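Local coordinates for pesticidal crystal protein Cry4Aa (Bacillus thuringiensis, PDB 2C9K) that binds midgut epithelial cells of insects and promotes their colloid-osmotic lysis, as a pore-forming toxin active against mosquito larvae, at residues Y6-G11 / I34-P39; N45-F50 / Y143-N148; I585-N590 / D603-L608. All coordinates share one frame; numbering follows the deposited sequence.

Contact 1: residues Y6-G11 / I34-P39; sequences YTIVVG and IPVLFP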
ATOM      1  N   TYR A   6     -11.632  -2.535  -3.645  1.00 28.31           N
ATOM      2  CA  TYR A   6     -10.448  -2.402  -2.796  1.00 28.84           C
ATOM      3  C   TYR A   6      -9.573  -1.254  -3.283  1.00 28.23           C
ATOM      4  O   TYR A   6      -9.314  -0.299  -2.551  1.00 28.49           O
ATOM      5  CB  TYR A   6      -9.623  -3.695  -2.821  1.00 31.36           C
ATOM      6  CG  TYR A   6     -10.297  -4.906  -2.208  1.00 34.10           C
ATOM      7  CD1 TYR A   6      -9.915  -6.192  -2.579  1.00 33.64           C
ATOM      8  CD2 TYR A   6     -11.301  -4.768  -1.243  1.00 34.28           C
ATOM      9  CE1 TYR A   6     -10.506  -7.311  -2.013  1.00 35.25           C
ATOM     10  CE2 TYR A   6     -11.900  -5.882  -0.667  1.00 34.84           C
ATOM     11  CZ  TYR A   6     -11.499  -7.152  -1.058  1.00 36.16           C
ATOM     12  OH  TYR A   6     -12.096  -8.267  -0.506  1.00 37.33           O
ATOM     13  N   THR A   7      -9.123  -1.353  -4.529  1.00 26.98           N
ATOM     14  CA  THR A   7      -8.268  -0.330  -5.102  1.00 26.43           C
ATOM     15  C   THR A   7      -8.968   1.001  -5.397  1.00 27.38           C
ATOM     16  O   THR A   7      -8.310   2.038  -5.419  1.00 29.68           O
ATOM     17  CB  THR A   7      -7.564  -0.845  -6.378  1.00 25.28           C
ATOM     18  OG1 THR A   7      -8.515  -1.499  -7.223  1.00 25.64           O
ATOM     19  CG2 THR A   7      -6.459  -1.830  -6.014  1.00 22.79           C
ATOM     20  N   ILE A   8     -10.283   0.991  -5.619  1.00 26.37           N
ATOM     21  CA  ILE A   8     -11.001   2.246  -5.880  1.00 26.19           C
ATOM     22  C   ILE A   8     -11.267   3.019  -4.584  1.00 26.89           C
ATOM     23  O   ILE A   8     -11.064   4.227  -4.513  1.00 27.45           O
ATOM     24  CB  ILE A   8     -12.371   2.023  -6.558  1.00 25.55           C
ATOM     25  CG1 ILE A   8     -12.191   1.513  -7.990  1.00 22.88           C
ATOM     26  CG2 ILE A   8     -13.146   3.343  -6.573  1.00 25.16           C
ATOM     27  CD1 ILE A   8     -13.484   1.096  -8.648  1.00 14.71           C
ATOM     28  N   VAL A   9     -11.753   2.324  -3.567  1.00 27.49           N
ATOM     29  CA  VAL A   9     -12.019   2.971  -2.297  1.00 27.25           C
ATOM     30  C   VAL A   9     -10.732   3.619  -1.799  1.00 28.44           C
ATOM     31  O   VAL A   9     -10.755   4.703  -1.219  1.00 30.64           O
ATOM     32  CB  VAL A   9     -12.501   1.959  -1.244  1.00 26.11           C
ATOM     33  CG1 VAL A   9     -12.580   2.632   0.117  1.00 24.03           C
ATOM     34  CG2 VAL A   9     -13.855   1.398  -1.641  1.00 23.59           C
ATOM     35  N   VAL A  10      -9.605   2.955  -2.024  1.00 27.91           N
ATOM     36  CA  VAL A  10      -8.330   3.491  -1.573  1.00 28.35           C
ATOM     37  C   VAL A  10      -7.944   4.687  -2.426  1.00 28.33           C
ATOM     38  O   VAL A  10      -7.402   5.672  -1.925  1.00 28.30           O
ATOM     39  CB  VAL A  10      -7.226   2.417  -1.640  1.00 28.59           C
ATOM     40  CG1 VAL A  10      -5.878   3.021  -1.290  1.00 28.75           C
ATOM     41  CG2 VAL A  10      -7.554   1.300  -0.679  1.00 27.31           C
ATOM     42  N   GLY A  11      -8.242   4.598  -3.718  1.00 27.76           N
ATOM     43  CA  GLY A  11      -7.932   5.685  -4.626  1.00 26.56           C
ATOM     44  C   GLY A  11      -8.685   6.960  -4.298  1.00 26.13           C
ATOM     45  O   GLY A  11      -8.135   8.053  -4.430  1.00 27.06           O
ATOM     46  N   ILE A  34     -20.424   5.420  -1.802  0.50 32.58           N
ATOM     47  CA  ILE A  34     -21.748   4.800  -1.753  0.50 31.64           C
ATOM     48  C   ILE A  34     -22.052   3.935  -2.981  0.50 30.74           C
ATOM     49  O   ILE A  34     -22.473   2.788  -2.851  0.50 29.17           O
ATOM     50  CB  ILE A  34     -22.854   5.857  -1.602  0.50 32.32           C
ATOM     51  CG1 ILE A  34     -22.650   6.635  -0.306  1.00 33.03           C
ATOM     52  CG2 ILE A  34     -24.217   5.187  -1.573  1.00 33.74           C
ATOM     53  CD1 ILE A  34     -23.656   7.753  -0.109  1.00 34.59           C
ATOM     54  N   PRO A  35     -21.862   4.479  -4.190  1.00 31.21           N
ATOM     55  CA  PRO A  35     -22.119   3.719  -5.422  1.00 31.45           C
ATOM     56  C   PRO A  35     -21.198   2.498  -5.567  1.00 31.43           C
ATOM     57  O   PRO A  35     -21.583   1.475  -6.137  1.00 32.33           O
ATOM     58  CB  PRO A  35     -21.864   4.748  -6.525  1.00 30.22           C
ATOM     59  CG  PRO A  35     -22.222   6.041  -5.874  1.00 31.45           C
ATOM     60  CD  PRO A  35     -21.625   5.902  -4.493  1.00 32.20           C
ATOM     61  N   VAL A  36     -19.978   2.623  -5.055  1.00 30.59           N
ATOM     62  CA  VAL A  36     -18.990   1.555  -5.124  1.00 30.65           C
ATOM     63  C   VAL A  36     -19.238   0.465  -4.079  1.00 30.25           C
ATOM     64  O   VAL A  36     -18.996  -0.720  -4.336  1.00 29.76           O
ATOM     65  CB  VAL A  36     -17.563   2.120  -4.929  1.00 31.19           C
ATOM     66  CG1 VAL A  36     -16.561   0.985  -4.827  1.00 32.09           C
ATOM     67  CG2 VAL A  36     -17.204   3.036  -6.089  1.00 31.00           C
ATOM     68  N   LEU A  37     -19.728   0.867  -2.911  1.00 29.01           N
ATOM     69  CA  LEU A  37     -20.000  -0.067  -1.822  1.00 28.87           C
ATOM     70  C   LEU A  37     -21.466  -0.517  -1.729  1.00 29.50           C
ATOM     71  O   LEU A  37     -21.788  -1.467  -1.005  1.00 30.07           O
ATOM     72  CB  LEU A  37     -19.568   0.557  -0.490  1.00 27.00           C
ATOM     73  CG  LEU A  37     -18.073   0.839  -0.339  1.00 25.09           C
ATOM     74  CD1 LEU A  37     -17.834   1.674   0.895  1.00 24.95           C
ATOM     75  CD2 LEU A  37     -17.317  -0.470  -0.258  1.00 24.72           C
ATOM     76  N   PHE A  38     -22.351   0.166  -2.451  0.50 28.61           N
ATOM     77  CA  PHE A  38     -23.766  -0.181  -2.440  0.50 27.49           C
ATOM     78  C   PHE A  38     -24.422   0.032  -3.802  0.50 29.65           C
ATOM     79  O   PHE A  38     -25.257   0.920  -3.959  0.50 29.60           O
ATOM     80  CB  PHE A  38     -24.513   0.651  -1.401  0.50 24.09           C
ATOM     81  CG  PHE A  38     -23.856   0.683  -0.054  1.00 21.39           C
ATOM     82  CD1 PHE A  38     -22.957   1.692   0.271  1.00 18.89           C
ATOM     83  CD2 PHE A  38     -24.148  -0.290   0.901  1.00 20.68           C
ATOM     84  CE1 PHE A  38     -22.361   1.739   1.522  1.00 18.41           C
ATOM     85  CE2 PHE A  38     -23.557  -0.255   2.165  1.00 18.41           C
ATOM     86  CZ  PHE A  38     -22.663   0.760   2.478  1.00 17.76           C
ATOM     87  N   PRO A  39     -24.047  -0.777  -4.805  1.00 31.88           N
ATOM     88  CA  PRO A  39     -24.608  -0.673  -6.160  1.00 34.31           C
ATOM     89  C   PRO A  39     -26.083  -1.104  -6.262  1.00 35.84           C
ATOM     90  O   PRO A  39     -26.798  -0.706  -7.184  1.00 35.59           O
ATOM     91  CB  PRO A  39     -23.670  -1.556  -6.986  1.00 34.24           C
ATOM     92  CG  PRO A  39     -23.235  -2.591  -6.003  1.00 33.58           C
ATOM     93  CD  PRO A  39     -22.963  -1.774  -4.765  1.00 32.69           C
TER
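V9 and V36 bring helix 5-16 and the C-terminal end of helix 29-37 together, their CA atoms 7.7 Å apart, in the all-helical N-terminal domain of this three-domain delta-endotoxin. Segment 6-11 is helical throughout. Segment 34-39 is helical as far as L37, with a kink at P35, whose ring nitrogen has no hydrogen to give to the preceding turn; F38 is the first residue to leave helical geometry. Between them lies a small aliphatic contact built from methyl groups alone. V36 points its CB at helix 5-16 and spreads its two branches over neighbouring residues: CG2 meets CG2 of I8 at 4.1 Å, while CG1 reaches CG2 of V9. I8 also directs its CB across the contact, and its CG2, lying anti to the backbone N, is the branch that touches. The ring of Y6, whose CB points away from this contact, meets that of F50 with the planes about 50° apart, and Q145 of helix 140-164 touches both V9 and L37. The leucine's CB does not face helix 5-16, but chi1 of -64° and chi2 of 170° extend the branch forward, where CD2 meets CG2 of V9 at 4.2 Å, the two side chains crossing at about a right angle.

Contact 2: residues N45-F50 / Y143-N148; sequences NTWSDF and YAQAAN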
ATOM      1  N   ASN A  45     -24.452  -7.225  -2.467  1.00 47.02           N
ATOM      2  CA  ASN A  45     -23.713  -8.416  -2.061  1.00 46.63           C
ATOM      3  C   ASN A  45     -22.225  -8.109  -1.958  1.00 44.87           C
ATOM      4  O   ASN A  45     -21.387  -9.005  -2.055  1.00 43.02           O
ATOM      5  CB  ASN A  45     -23.937  -9.545  -3.060  1.00 48.15           C
ATOM      6  CG  ASN A  45     -25.394  -9.912  -3.196  1.00 49.41           C
ATOM      7  OD1 ASN A  45     -26.062 -10.236  -2.211  1.00 49.51           O
ATOM      8  ND2 ASN A  45     -25.902  -9.864  -4.420  1.00 50.34           N
ATOM      9  N   THR A  46     -21.911  -6.833  -1.754  1.00 43.92           N
ATOM     10  CA  THR A  46     -20.533  -6.386  -1.641  1.00 43.58           C
ATOM     11  C   THR A  46     -19.797  -7.095  -0.502  1.00 42.81           C
ATOM     12  O   THR A  46     -18.714  -7.650  -0.712  1.00 43.09           O
ATOM     13  CB  THR A  46     -20.468  -4.851  -1.432  1.00 44.30           C
ATOM     14  OG1 THR A  46     -21.109  -4.192  -2.531  1.00 44.21           O
ATOM     15  CG2 THR A  46     -19.024  -4.375  -1.363  1.00 44.93           C
ATOM     16  N   TRP A  47     -20.389  -7.088   0.690  1.00 40.90           N
ATOM     17  CA  TRP A  47     -19.786  -7.733   1.855  1.00 39.24           C
ATOM     18  C   TRP A  47     -19.680  -9.249   1.679  1.00 39.15           C
ATOM     19  O   TRP A  47     -18.735  -9.874   2.158  1.00 39.20           O
ATOM     20  CB  TRP A  47     -20.597  -7.400   3.109  1.00 37.19           C
ATOM     21  CG  TRP A  47     -20.934  -5.952   3.190  1.00 35.76           C
ATOM     22  CD1 TRP A  47     -22.161  -5.417   3.414  1.00 35.28           C
ATOM     23  CD2 TRP A  47     -20.048  -4.848   2.972  1.00 36.33           C
ATOM     24  NE1 TRP A  47     -22.104  -4.047   3.341  1.00 34.77           N
ATOM     25  CE2 TRP A  47     -20.818  -3.670   3.072  1.00 35.00           C
ATOM     26  CE3 TRP A  47     -18.676  -4.739   2.699  1.00 37.54           C
ATOM     27  CZ2 TRP A  47     -20.266  -2.395   2.909  1.00 34.54           C
ATOM     28  CZ3 TRP A  47     -18.124  -3.466   2.536  1.00 34.71           C
ATOM     29  CH2 TRP A  47     -18.922  -2.313   2.642  1.00 35.33           C
ATOM     30  N   SER A  48     -20.652  -9.846   0.996  1.00 38.92           N
ATOM     31  CA  SER A  48     -20.608 -11.283   0.753  1.00 38.27           C
ATOM     32  C   SER A  48     -19.398 -11.546  -0.125  1.00 38.64           C
ATOM     33  O   SER A  48     -18.575 -12.403   0.186  1.00 40.22           O
ATOM     34  CB  SER A  48     -21.866 -11.757   0.033  1.00 37.33           C
ATOM     35  OG  SER A  48     -22.996 -11.636   0.871  1.00 39.26           O
ATOM     36  N   ASP A  49     -19.291 -10.798  -1.220  1.00 37.89           N
ATOM     37  CA  ASP A  49     -18.166 -10.954  -2.126  1.00 36.45           C
ATOM     38  C   ASP A  49     -16.853 -10.771  -1.377  1.00 36.01           C
ATOM     39  O   ASP A  49     -15.907 -11.536  -1.575  1.00 36.93           O
ATOM     40  CB  ASP A  49     -18.250  -9.947  -3.266  1.00 36.51           C
ATOM     41  CG  ASP A  49     -19.461 -10.168  -4.137  1.00 38.34           C
ATOM     42  OD1 ASP A  49     -19.889 -11.334  -4.273  1.00 39.47           O
ATOM     43  OD2 ASP A  49     -19.980  -9.180  -4.700  1.00 39.52           O
ATOM     44  N   PHE A  50     -16.792  -9.762  -0.513  1.00 33.42           N
ATOM     45  CA  PHE A  50     -15.577  -9.521   0.252  1.00 31.69           C
ATOM     46  C   PHE A  50     -15.272 -10.718   1.147  1.00 31.21           C
ATOM     47  O   PHE A  50     -14.139 -11.181   1.207  1.00 30.86           O
ATOM     48  CB  PHE A  50     -15.706  -8.252   1.111  1.00 30.77           C
ATOM     49  CG  PHE A  50     -15.596  -6.960   0.334  1.00 28.91           C
ATOM     50  CD1 PHE A  50     -15.452  -5.750   1.006  1.00 27.15           C
ATOM     51  CD2 PHE A  50     -15.663  -6.948  -1.060  1.00 28.86           C
ATOM     52  CE1 PHE A  50     -15.378  -4.548   0.309  1.00 27.40           C
ATOM     53  CE2 PHE A  50     -15.591  -5.752  -1.773  1.00 28.31           C
ATOM     54  CZ  PHE A  50     -15.449  -4.547  -1.087  1.00 28.64           C
ATOM     55  N   TYR A 143     -15.106  -4.944   7.545  1.00 29.52           N
ATOM     56  CA  TYR A 143     -14.916  -4.171   8.753  1.00 29.02           C
ATOM     57  C   TYR A 143     -14.256  -2.854   8.377  1.00 29.64           C
ATOM     58  O   TYR A 143     -14.688  -1.781   8.802  1.00 31.30           O
ATOM     59  CB  TYR A 143     -14.005  -4.926   9.714  1.00 29.92           C
ATOM     60  CG  TYR A 143     -13.708  -4.173  10.990  1.00 31.41           C
ATOM     61  CD1 TYR A 143     -14.587  -4.219  12.070  1.00 32.22           C
ATOM     62  CD2 TYR A 143     -12.562  -3.396  11.112  1.00 31.64           C
ATOM     63  CE1 TYR A 143     -14.329  -3.519  13.237  1.00 32.78           C
ATOM     64  CE2 TYR A 143     -12.299  -2.683  12.277  1.00 33.67           C
ATOM     65  CZ  TYR A 143     -13.187  -2.752  13.338  1.00 33.41           C
ATOM     66  OH  TYR A 143     -12.923  -2.065  14.505  1.00 33.85           O
ATOM     67  N   ALA A 144     -13.200  -2.948   7.573  1.00 29.49           N
ATOM     68  CA  ALA A 144     -12.441  -1.782   7.143  1.00 28.77           C
ATOM     69  C   ALA A 144     -13.303  -0.722   6.482  1.00 28.65           C
ATOM     70  O   ALA A 144     -13.275   0.432   6.899  1.00 30.61           O
ATOM     71  CB  ALA A 144     -11.305  -2.203   6.209  1.00 27.81           C
ATOM     72  N   GLN A 145     -14.062  -1.094   5.458  0.50 27.86           N
ATOM     73  CA  GLN A 145     -14.916  -0.121   4.791  0.50 28.33           C
ATOM     74  C   GLN A 145     -15.818   0.585   5.801  0.50 28.34           C
ATOM     75  O   GLN A 145     -15.999   1.800   5.739  0.50 27.44           O
ATOM     76  CB  GLN A 145     -15.763  -0.798   3.718  0.50 29.07           C
ATOM     77  CG  GLN A 145     -14.980  -1.225   2.489  1.00 31.58           C
ATOM     78  CD  GLN A 145     -14.255  -0.065   1.830  1.00 32.13           C
ATOM     79  OE1 GLN A 145     -14.768   1.050   1.787  1.00 33.46           O
ATOM     80  NE2 GLN A 145     -13.063  -0.327   1.302  1.00 31.56           N
ATOM     81  N   ALA A 146     -16.373  -0.179   6.736  1.00 29.24           N
ATOM     82  CA  ALA A 146     -17.244   0.387   7.762  1.00 30.49           C
ATOM     83  C   ALA A 146     -16.497   1.422   8.602  1.00 31.01           C
ATOM     84  O   ALA A 146     -16.944   2.560   8.733  1.00 32.82           O
ATOM     85  CB  ALA A 146     -17.786  -0.713   8.664  1.00 28.86           C
ATOM     86  N   ALA A 147     -15.358   1.028   9.167  1.00 30.18           N
ATOM     87  CA  ALA A 147     -14.561   1.935   9.997  1.00 29.22           C
ATOM     88  C   ALA A 147     -14.147   3.203   9.257  1.00 28.22           C
ATOM     89  O   ALA A 147     -14.133   4.288   9.841  1.00 27.73           O
ATOM     90  CB  ALA A 147     -13.323   1.215  10.523  1.00 27.72           C
ATOM     91  N   ASN A 148     -13.809   3.069   7.976  1.00 26.80           N
ATOM     92  CA  ASN A 148     -13.397   4.221   7.191  1.00 26.50           C
ATOM     93  C   ASN A 148     -14.566   5.187   7.054  1.00 26.59           C
ATOM     94  O   ASN A 148     -14.415   6.388   7.277  1.00 27.07           O
ATOM     95  CB  ASN A 148     -12.893   3.781   5.812  1.00 26.25           C
ATOM     96  CG  ASN A 148     -12.453   4.955   4.946  1.00 26.51           C
ATOM     97  OD1 ASN A 148     -13.070   5.251   3.921  1.00 27.07           O
ATOM     98  ND2 ASN A 148     -11.383   5.629   5.357  1.00 25.64           N
TER
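Q145 packs against two aromatic rings, W47 and F50, which stand one helical turn apart on helix 46-58 and both meet its aliphatic stem. CH2 of the indole lies 3.7 Å from CB of Q145, which approaches obliquely, with CZ3 almost as near; CG of Q145 lies at the ring edge, in its plane. F50 also offers an edge, its CE1 standing 4.0 Å from the same CG. Toward the glutamine amide the rings are turned differently: the indole plane is only 19° from it, whereas the phenyl plane is 68° away. A bend at chi2 (-57°) folds the glutamine chain, and the contact is carried by CB and CG rather than by the amide. CG2 of T46 lies above one face of each ring, offset toward the rim, so one methyl group touches both aromatics. The contact is buried packing within the helical bundle of the N-terminal domain. Helix 64-74 adds N71 and L74 against W47, helix 5-16 brings A5 to F50 and V13 to N148, and helix 103-123 packs on A146 of helix 140-164.

Contact 3: residues I585-N590 / D603-L608; sequences ISLVFN and DKIEFL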
ATOM      1  N   ILE A 585      15.990  19.927  -4.285  1.00 22.05           N
ATOM      2  CA  ILE A 585      16.376  19.981  -2.885  1.00 22.45           C
ATOM      3  C   ILE A 585      17.031  18.716  -2.373  1.00 22.03           C
ATOM      4  O   ILE A 585      16.592  17.618  -2.685  1.00 24.13           O
ATOM      5  CB  ILE A 585      15.142  20.253  -2.015  1.00 23.00           C
ATOM      6  CG1 ILE A 585      14.386  21.473  -2.562  1.00 23.28           C
ATOM      7  CG2 ILE A 585      15.557  20.461  -0.576  1.00 21.87           C
ATOM      8  CD1 ILE A 585      12.992  21.627  -1.998  1.00 20.81           C
ATOM      9  N   SER A 586      18.086  18.884  -1.582  1.00 21.64           N
ATOM     10  CA  SER A 586      18.791  17.760  -0.974  1.00 22.37           C
ATOM     11  C   SER A 586      18.457  17.757   0.513  1.00 21.38           C
ATOM     12  O   SER A 586      18.697  18.740   1.212  1.00 20.84           O
ATOM     13  CB  SER A 586      20.303  17.895  -1.145  1.00 23.70           C
ATOM     14  OG  SER A 586      20.661  17.848  -2.506  1.00 26.72           O
ATOM     15  N   LEU A 587      17.885  16.659   0.984  1.00 20.20           N
ATOM     16  CA  LEU A 587      17.520  16.542   2.380  1.00 19.85           C
ATOM     17  C   LEU A 587      18.454  15.534   3.050  1.00 19.39           C
ATOM     18  O   LEU A 587      18.203  14.324   3.062  1.00 17.04           O
ATOM     19  CB  LEU A 587      16.052  16.108   2.498  1.00 21.75           C
ATOM     20  CG  LEU A 587      15.033  17.132   3.032  1.00 23.34           C
ATOM     21  CD1 LEU A 587      15.047  18.399   2.202  1.00 20.57           C
ATOM     22  CD2 LEU A 587      13.641  16.517   3.018  1.00 24.52           C
ATOM     23  N   VAL A 588      19.549  16.049   3.600  1.00 18.78           N
ATOM     24  CA  VAL A 588      20.526  15.199   4.258  1.00 18.10           C
ATOM     25  C   VAL A 588      20.261  15.128   5.749  1.00 16.91           C
ATOM     26  O   VAL A 588      20.380  16.124   6.447  1.00 16.41           O
ATOM     27  CB  VAL A 588      21.955  15.722   4.060  1.00 17.82           C
ATOM     28  CG1 VAL A 588      22.948  14.640   4.419  1.00 15.83           C
ATOM     29  CG2 VAL A 588      22.152  16.181   2.632  1.00 19.04           C
ATOM     30  N   PHE A 589      19.898  13.940   6.219  1.00 17.83           N
ATOM     31  CA  PHE A 589      19.625  13.706   7.627  1.00 18.75           C
ATOM     32  C   PHE A 589      20.814  13.025   8.294  1.00 20.49           C
ATOM     33  O   PHE A 589      21.333  12.025   7.795  1.00 19.89           O
ATOM     34  CB  PHE A 589      18.389  12.809   7.810  1.00 19.13           C
ATOM     35  CG  PHE A 589      17.084  13.492   7.529  1.00 20.04           C
ATOM     36  CD1 PHE A 589      16.580  13.565   6.236  1.00 19.49           C
ATOM     37  CD2 PHE A 589      16.372  14.098   8.557  1.00 20.52           C
ATOM     38  CE1 PHE A 589      15.388  14.232   5.971  1.00 20.70           C
ATOM     39  CE2 PHE A 589      15.176  14.770   8.300  1.00 22.11           C
ATOM     40  CZ  PHE A 589      14.686  14.837   7.003  1.00 21.70           C
ATOM     41  N   ASN A 590      21.241  13.574   9.428  1.00 23.29           N
ATOM     42  CA  ASN A 590      22.347  13.006  10.198  1.00 23.42           C
ATOM     43  C   ASN A 590      21.941  12.821  11.648  1.00 24.41           C
ATOM     44  O   ASN A 590      21.115  13.568  12.179  1.00 23.95           O
ATOM     45  CB  ASN A 590      23.573  13.919  10.170  1.00 22.02           C
ATOM     46  CG  ASN A 590      24.510  13.608   9.027  1.00 23.32           C
ATOM     47  OD1 ASN A 590      24.616  14.378   8.074  1.00 26.48           O
ATOM     48  ND2 ASN A 590      25.199  12.473   9.114  1.00 22.13           N
ATOM     49  N   ASP A 603       9.535   7.392   9.773  1.00 22.76           N
ATOM     50  CA  ASP A 603       8.414   7.044   8.912  1.00 21.82           C
ATOM     51  C   ASP A 603       8.160   8.049   7.784  1.00 20.98           C
ATOM     52  O   ASP A 603       8.438   7.764   6.615  1.00 19.54           O
ATOM     53  CB  ASP A 603       7.159   6.880   9.771  1.00 24.46           C
ATOM     54  CG  ASP A 603       5.914   6.663   8.949  1.00 27.24           C
ATOM     55  OD1 ASP A 603       5.993   5.937   7.931  1.00 28.02           O
ATOM     56  OD2 ASP A 603       4.858   7.210   9.336  1.00 27.65           O
ATOM     57  N   LYS A 604       7.648   9.225   8.134  1.00 19.89           N
ATOM     58  CA  LYS A 604       7.336  10.243   7.135  1.00 19.77           C
ATOM     59  C   LYS A 604       8.033  11.587   7.375  1.00 19.94           C
ATOM     60  O   LYS A 604       8.242  12.002   8.517  1.00 19.90           O
ATOM     61  CB  LYS A 604       5.820  10.504   7.097  1.00 20.38           C
ATOM     62  CG  LYS A 604       4.905   9.286   7.111  1.00 19.57           C
ATOM     63  CD  LYS A 604       4.749   8.653   5.749  1.00 21.25           C
ATOM     64  CE  LYS A 604       3.626   7.605   5.748  1.00 24.45           C
ATOM     65  NZ  LYS A 604       3.837   6.451   6.690  1.00 23.36           N
ATOM     66  N   ILE A 605       8.382  12.260   6.284  1.00 20.06           N
ATOM     67  CA  ILE A 605       9.003  13.587   6.339  1.00 19.53           C
ATOM     68  C   ILE A 605       7.878  14.481   5.849  1.00 20.20           C
ATOM     69  O   ILE A 605       7.361  14.284   4.750  1.00 20.90           O
ATOM     70  CB  ILE A 605      10.182  13.729   5.360  1.00 17.06           C
ATOM     71  CG1 ILE A 605      11.178  12.583   5.543  1.00 15.79           C
ATOM     72  CG2 ILE A 605      10.845  15.065   5.571  1.00 13.18           C
ATOM     73  CD1 ILE A 605      11.785  12.485   6.922  1.00 12.90           C
ATOM     74  N   GLU A 606       7.481  15.455   6.651  1.00 20.39           N
ATOM     75  CA  GLU A 606       6.375  16.305   6.244  1.00 19.90           C
ATOM     76  C   GLU A 606       6.720  17.769   6.064  1.00 20.76           C
ATOM     77  O   GLU A 606       7.516  18.339   6.819  1.00 20.47           O
ATOM     78  CB  GLU A 606       5.224  16.143   7.238  1.00 18.10           C
ATOM     79  CG  GLU A 606       4.647  14.742   7.208  1.00 20.03           C
ATOM     80  CD  GLU A 606       3.502  14.525   8.175  1.00 20.75           C
ATOM     81  OE1 GLU A 606       2.724  13.568   7.950  1.00 20.95           O
ATOM     82  OE2 GLU A 606       3.385  15.289   9.156  1.00 20.78           O
ATOM     83  N   PHE A 607       6.134  18.369   5.038  1.00 20.56           N
ATOM     84  CA  PHE A 607       6.354  19.774   4.774  1.00 23.77           C
ATOM     85  C   PHE A 607       5.053  20.525   5.004  1.00 25.77           C
ATOM     86  O   PHE A 607       4.037  20.246   4.366  1.00 26.02           O
ATOM     87  CB  PHE A 607       6.836  19.991   3.343  1.00 23.12           C
ATOM     88  CG  PHE A 607       8.197  19.432   3.077  1.00 24.35           C
ATOM     89  CD1 PHE A 607       8.361  18.087   2.751  1.00 25.86           C
ATOM     90  CD2 PHE A 607       9.323  20.246   3.169  1.00 23.80           C
ATOM     91  CE1 PHE A 607       9.637  17.554   2.515  1.00 27.33           C
ATOM     92  CE2 PHE A 607      10.597  19.733   2.940  1.00 25.94           C
ATOM     93  CZ  PHE A 607      10.759  18.381   2.610  1.00 26.86           C
ATOM     94  N   LEU A 608       5.083  21.470   5.934  1.00 27.66           N
ATOM     95  CA  LEU A 608       3.899  22.258   6.238  1.00 28.88           C
ATOM     96  C   LEU A 608       4.015  23.655   5.640  1.00 29.83           C
ATOM     97  O   LEU A 608       4.884  24.431   6.034  1.00 31.22           O
ATOM     98  CB  LEU A 608       3.713  22.377   7.752  1.00 28.52           C
ATOM     99  CG  LEU A 608       3.738  21.099   8.588  1.00 28.35           C
ATOM    100  CD1 LEU A 608       3.264  21.414  10.007  1.00 28.47           C
ATOM    101  CD2 LEU A 608       2.845  20.053   7.961  1.00 28.54           C
TER
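L587 and F607 meet most closely, with CD2 of the leucine 3.5 Å from CZ of the phenylalanine, near the ring plane and at its edge. The same CD2 lies 4.1 Å from CG2 of I605, past which the leucine slides in the opposite direction. I605 is shared: its CD1 approaches CZ of F589 obliquely at 3.7 Å, and its CG2 also comes near that ring atom. Chi1 of -52° leaves CG2 of I605 anti to the backbone N, which sets it between L587 and F589 while the CG1 branch carries CD1 to F589. L587, F589, I605 and F607 all point their CB atoms across the contact, whereas E606 takes no part in it and is held by R522 in a salt bridge. At the beginning of segment 603-608, K604 NZ forms a salt bridge with D603 OD1 on the syn lone-pair side, and D603 also pairs with R524, opposite which D603 and K604 form a classic beta bulge. The axes of the two segments approach to 11.7 Å, with 131° between their N-to-C directions, a facing of two sheets in the C-terminal beta-sandwich domain. Strand 584-591 lies between strands 505-511 and 536-541, whose I508 and L539 pack on L587 and F589; strand 600-609 pairs with strands 471-475, 499-501 and 517-527.

All three contacts are buried and apolar where they touch, but they belong to different architectures. Contacts 1 and 2 are neighbours in the helical N-terminal domain, their centres about 10 Å apart, and share Q145 as a common neighbour; L37 O and T46 OG1 probably hydrogen-bond between them. Contact 1 is wholly aliphatic, whereas contact 2 sets aromatic rings against a glutamine stem. Contact 3 lies in the C-terminal domain, on the opposite side of the chain's centre and with its centre about 33 Å from that of contact 1. There sheets rather than helices face each other, and charged residues of one strand that take no part in the packing are salt-bridged.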